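Local coordinates for protein coronin (Toxoplasma gondii, PDB 4OZU) that probably binds actin filaments, as members of the WD-repeat coronin family do, here represented by its WD40 beta-propeller domain, at residues 138-146 with 156-164. Sequence-based numbering, arbitrary orientation.
Sequences WNPAVSGIL and AFWNVEKNE
Trp-138 meets Val-160 at one end of a four-stranded antiparallel blade of the WD40 beta-propeller, where the two middle strands, 145-150 and 154-159, pair as a hairpin. The indole CZ3 lies 4.1 Å from Val-160 CG1, the two side chains crossing at about a right angle. Leu-146 CD1 sits over the centre of one indole face, 3.9 Å above its plane, while NE1 bonds to the backbone of Asn-86 in the preceding blade. Asn-139 OD1 then folds the intervening loop, accepting from Ala-141 N in the carbonyl plane, an Asx turn, and from Val-142 N above that plane, which extends it to an Asx motif. A type II turn from Val-142 to Ile-145 leads the chain back into the sheet. At the surface, where Glu-161 is exposed, one water joins Ser-143 OG to Glu-161 OE1, donating to the carboxylate over 2.6 Å; the extended Glu-161 chain brings its OE1 close to the turn. Gly-144, with a positive phi of 82°, presents its O to Val-160 N at 2.8 Å, nearly straight at 161° and in the carbonyl plane. Val-160 CG2, placed between its own backbone N and carbonyl carbon, packs against the same glycine, 3.6 Å from Gly-144 CA. Ile-145 and Asn-159 form the next, non-hydrogen-bonded pair; Ile-145 CD1 approaches Trp-158 O, and its side chain also touches Trp-379 of helix 376-380. Leu-146 closes the register with Trp-158 as a hydrogen-bonded pair, Leu-146 N giving to Trp-158 O and Trp-158 N to Leu-146 O. With CG anti to the backbone N (chi1 173°), the leucine brings CD2 to 4.2 Å from CD1 of the Trp-158 indole.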
loop_
_atom_site.group_PDB
_atom_site.type_symbol
_atom_site.label_atom_id
_atom_site.label_comp_id
_atom_site.label_asym_id
_atom_site.label_seq_id
_atom_site.Cartn_x
_atom_site.Cartn_y
_atom_site.Cartn_z
ATOM N N TRP A 138 -3.830 -5.307 -5.886
ATOM C CA TRP A 138 -4.088 -5.189 -7.309
ATOM C C TRP A 138 -2.806 -4.998 -8.097
ATOM O O TRP A 138 -1.932 -4.225 -7.699
ATOM C CB TRP A 138 -4.996 -3.995 -7.592
ATOM C CG TRP A 138 -6.350 -4.045 -6.987
ATOM C CD1 TRP A 138 -6.755 -3.457 -5.822
ATOM C CD2 TRP A 138 -7.507 -4.669 -7.546
ATOM N NE1 TRP A 138 -8.096 -3.692 -5.614
ATOM C CE2 TRP A 138 -8.579 -4.435 -6.658
ATOM C CE3 TRP A 138 -7.743 -5.408 -8.709
ATOM C CZ2 TRP A 138 -9.861 -4.910 -6.900
ATOM C CZ3 TRP A 138 -9.019 -5.890 -8.940
ATOM C CH2 TRP A 138 -10.061 -5.638 -8.041
ATOM N N ASN A 139 -2.727 -5.669 -9.238
ATOM C CA ASN A 139 -1.658 -5.433 -10.187
ATOM C C ASN A 139 -1.699 -3.976 -10.648
ATOM O O ASN A 139 -2.756 -3.486 -11.033
ATOM C CB ASN A 139 -1.794 -6.384 -11.374
ATOM C CG ASN A 139 -0.578 -6.367 -12.269
ATOM O OD1 ASN A 139 -0.233 -5.336 -12.855
ATOM N ND2 ASN A 139 0.086 -7.510 -12.375
ATOM N N PRO A 140 -0.554 -3.279 -10.603
ATOM C CA PRO A 140 -0.543 -1.850 -10.944
ATOM C C PRO A 140 -0.586 -1.567 -12.440
ATOM O O PRO A 140 -0.752 -0.411 -12.811
ATOM C CB PRO A 140 0.782 -1.365 -10.351
ATOM C CG PRO A 140 1.664 -2.558 -10.413
ATOM C CD PRO A 140 0.769 -3.737 -10.135
ATOM N N ALA A 141 -0.447 -2.592 -13.278
ATOM C CA ALA A 141 -0.410 -2.389 -14.726
ATOM C C ALA A 141 -1.547 -3.086 -15.458
ATOM O O ALA A 141 -1.899 -2.694 -16.571
ATOM C CB ALA A 141 0.914 -2.860 -15.278
ATOM N N VAL A 142 -2.112 -4.113 -14.837
ATOM C CA VAL A 142 -3.059 -4.988 -15.513
ATOM C C VAL A 142 -4.404 -4.973 -14.832
ATOM O O VAL A 142 -4.518 -5.239 -13.637
ATOM C CB VAL A 142 -2.551 -6.439 -15.558
ATOM C CG1 VAL A 142 -3.464 -7.310 -16.436
ATOM C CG2 VAL A 142 -1.120 -6.482 -16.052
ATOM N N SER A 143 -5.427 -4.656 -15.610
ATOM C CA SER A 143 -6.798 -4.710 -15.149
ATOM C C SER A 143 -7.173 -6.129 -14.742
ATOM O O SER A 143 -6.802 -7.094 -15.413
ATOM C CB SER A 143 -7.740 -4.209 -16.248
ATOM O OG SER A 143 -7.251 -4.562 -17.538
ATOM N N GLY A 144 -7.890 -6.249 -13.632
ATOM C CA GLY A 144 -8.512 -7.505 -13.271
ATOM C C GLY A 144 -7.626 -8.522 -12.592
ATOM O O GLY A 144 -8.099 -9.605 -12.253
ATOM N N ILE A 145 -6.350 -8.197 -12.402
ATOM C CA ILE A 145 -5.414 -9.133 -11.779
ATOM C C ILE A 145 -5.141 -8.733 -10.329
ATOM O O ILE A 145 -4.772 -7.600 -10.045
ATOM C CB ILE A 145 -4.076 -9.207 -12.554
ATOM C CG1 ILE A 145 -4.316 -9.642 -14.005
ATOM C CG2 ILE A 145 -3.097 -10.149 -11.864
ATOM C CD1 ILE A 145 -5.010 -10.990 -14.162
ATOM N N LEU A 146 -5.315 -9.686 -9.423
ATOM C CA LEU A 146 -5.140 -9.452 -8.000
ATOM C C LEU A 146 -4.380 -10.600 -7.355
ATOM O O LEU A 146 -4.541 -11.755 -7.757
ATOM C CB LEU A 146 -6.519 -9.270 -7.341
ATOM C CG LEU A 146 -6.596 -9.165 -5.819
ATOM C CD1 LEU A 146 -7.644 -8.132 -5.422
ATOM C CD2 LEU A 146 -6.929 -10.509 -5.202
ATOM N N ALA A 156 -2.281 -16.556 -3.758
ATOM C CA ALA A 156 -3.233 -16.909 -4.800
ATOM C C ALA A 156 -3.394 -15.760 -5.772
ATOM O O ALA A 156 -3.633 -14.627 -5.359
ATOM C CB ALA A 156 -4.582 -17.274 -4.192
ATOM N N PHE A 157 -3.272 -16.056 -7.060
ATOM C CA PHE A 157 -3.433 -15.042 -8.093
ATOM C C PHE A 157 -4.774 -15.205 -8.792
ATOM O O PHE A 157 -5.140 -16.300 -9.228
ATOM C CB PHE A 157 -2.288 -15.116 -9.093
ATOM C CG PHE A 157 -0.955 -14.810 -8.489
ATOM C CD1 PHE A 157 -0.523 -13.504 -8.357
ATOM C CD2 PHE A 157 -0.143 -15.822 -8.028
ATOM C CE1 PHE A 157 0.704 -13.224 -7.790
ATOM C CE2 PHE A 157 1.083 -15.541 -7.457
ATOM C CZ PHE A 157 1.509 -14.250 -7.346
ATOM N N TRP A 158 -5.497 -14.095 -8.897
ATOM C CA TRP A 158 -6.877 -14.100 -9.357
ATOM C C TRP A 158 -7.075 -13.241 -10.590
ATOM O O TRP A 158 -6.588 -12.115 -10.642
ATOM C CB TRP A 158 -7.800 -13.578 -8.256
ATOM C CG TRP A 158 -8.045 -14.527 -7.138
ATOM C CD1 TRP A 158 -7.370 -14.598 -5.951
ATOM C CD2 TRP A 158 -9.050 -15.542 -7.091
ATOM N NE1 TRP A 158 -7.898 -15.595 -5.168
ATOM C CE2 TRP A 158 -8.928 -16.192 -5.847
ATOM C CE3 TRP A 158 -10.041 -15.968 -7.981
ATOM C CZ2 TRP A 158 -9.762 -17.242 -5.474
ATOM C CZ3 TRP A 158 -10.865 -17.004 -7.607
ATOM C CH2 TRP A 158 -10.719 -17.631 -6.367
ATOM N N ASN A 159 -7.802 -13.771 -11.566
ATOM C CA ASN A 159 -8.404 -12.964 -12.622
ATOM C C ASN A 159 -9.836 -12.661 -12.194
ATOM O O ASN A 159 -10.724 -13.500 -12.341
ATOM C CB ASN A 159 -8.369 -13.706 -13.963
ATOM C CG ASN A 159 -8.954 -12.895 -15.113
ATOM O OD1 ASN A 159 -9.586 -11.854 -14.913
ATOM N ND2 ASN A 159 -8.746 -13.381 -16.331
ATOM N N VAL A 160 -10.068 -11.476 -11.644
ATOM C CA VAL A 160 -11.361 -11.191 -11.027
ATOM C C VAL A 160 -12.485 -11.194 -12.059
ATOM O O VAL A 160 -13.617 -11.535 -11.734
ATOM C CB VAL A 160 -11.366 -9.830 -10.277
ATOM C CG1 VAL A 160 -10.276 -9.807 -9.216
ATOM C CG2 VAL A 160 -11.187 -8.677 -11.238
ATOM N N GLU A 161 -12.163 -10.827 -13.297
ATOM C CA GLU A 161 -13.150 -10.800 -14.377
ATOM C C GLU A 161 -13.767 -12.177 -14.594
ATOM O O GLU A 161 -14.974 -12.306 -14.789
ATOM C CB GLU A 161 -12.514 -10.321 -15.683
ATOM C CG GLU A 161 -11.877 -8.949 -15.611
ATOM C CD GLU A 161 -11.175 -8.577 -16.900
ATOM O OE1 GLU A 161 -9.952 -8.332 -16.858
ATOM O OE2 GLU A 161 -11.842 -8.535 -17.956
ATOM N N LYS A 162 -12.922 -13.201 -14.554
ATOM C CA LYS A 162 -13.347 -14.571 -14.815
ATOM C C LYS A 162 -13.597 -15.355 -13.529
ATOM O O LYS A 162 -13.992 -16.516 -13.578
ATOM C CB LYS A 162 -12.293 -15.292 -15.660
ATOM C CG LYS A 162 -12.106 -14.706 -17.054
ATOM C CD LYS A 162 -10.964 -15.384 -17.802
ATOM C CE LYS A 162 -11.277 -16.837 -18.128
ATOM N NZ LYS A 162 -10.152 -17.508 -18.836
ATOM N N ASN A 163 -13.381 -14.712 -12.386
ATOM C CA ASN A 163 -13.432 -15.388 -11.096
ATOM C C ASN A 163 -12.569 -16.643 -11.152
ATOM O O ASN A 163 -13.016 -17.748 -10.820
ATOM C CB ASN A 163 -14.873 -15.726 -10.710
ATOM C CG ASN A 163 -15.072 -15.783 -9.208
ATOM O OD1 ASN A 163 -14.238 -16.321 -8.478
ATOM N ND2 ASN A 163 -16.170 -15.206 -8.734
ATOM N N GLU A 164 -11.329 -16.454 -11.597
ATOM C CA GLU A 164 -10.410 -17.562 -11.830
ATOM C C GLU A 164 -9.121 -17.410 -11.030
ATOM O O GLU A 164 -8.364 -16.463 -11.217
ATOM C CB GLU A 164 -10.083 -17.670 -13.321
ATOM C CG GLU A 164 -9.154 -18.824 -13.677
ATOM C CD GLU A 164 -8.772 -18.839 -15.146
ATOM O OE1 GLU A 164 -9.175 -17.913 -15.880
ATOM O OE2 GLU A 164 -8.063 -19.779 -15.564
HETATM O O HOH W 1 -8.420 -7.089 -18.534
#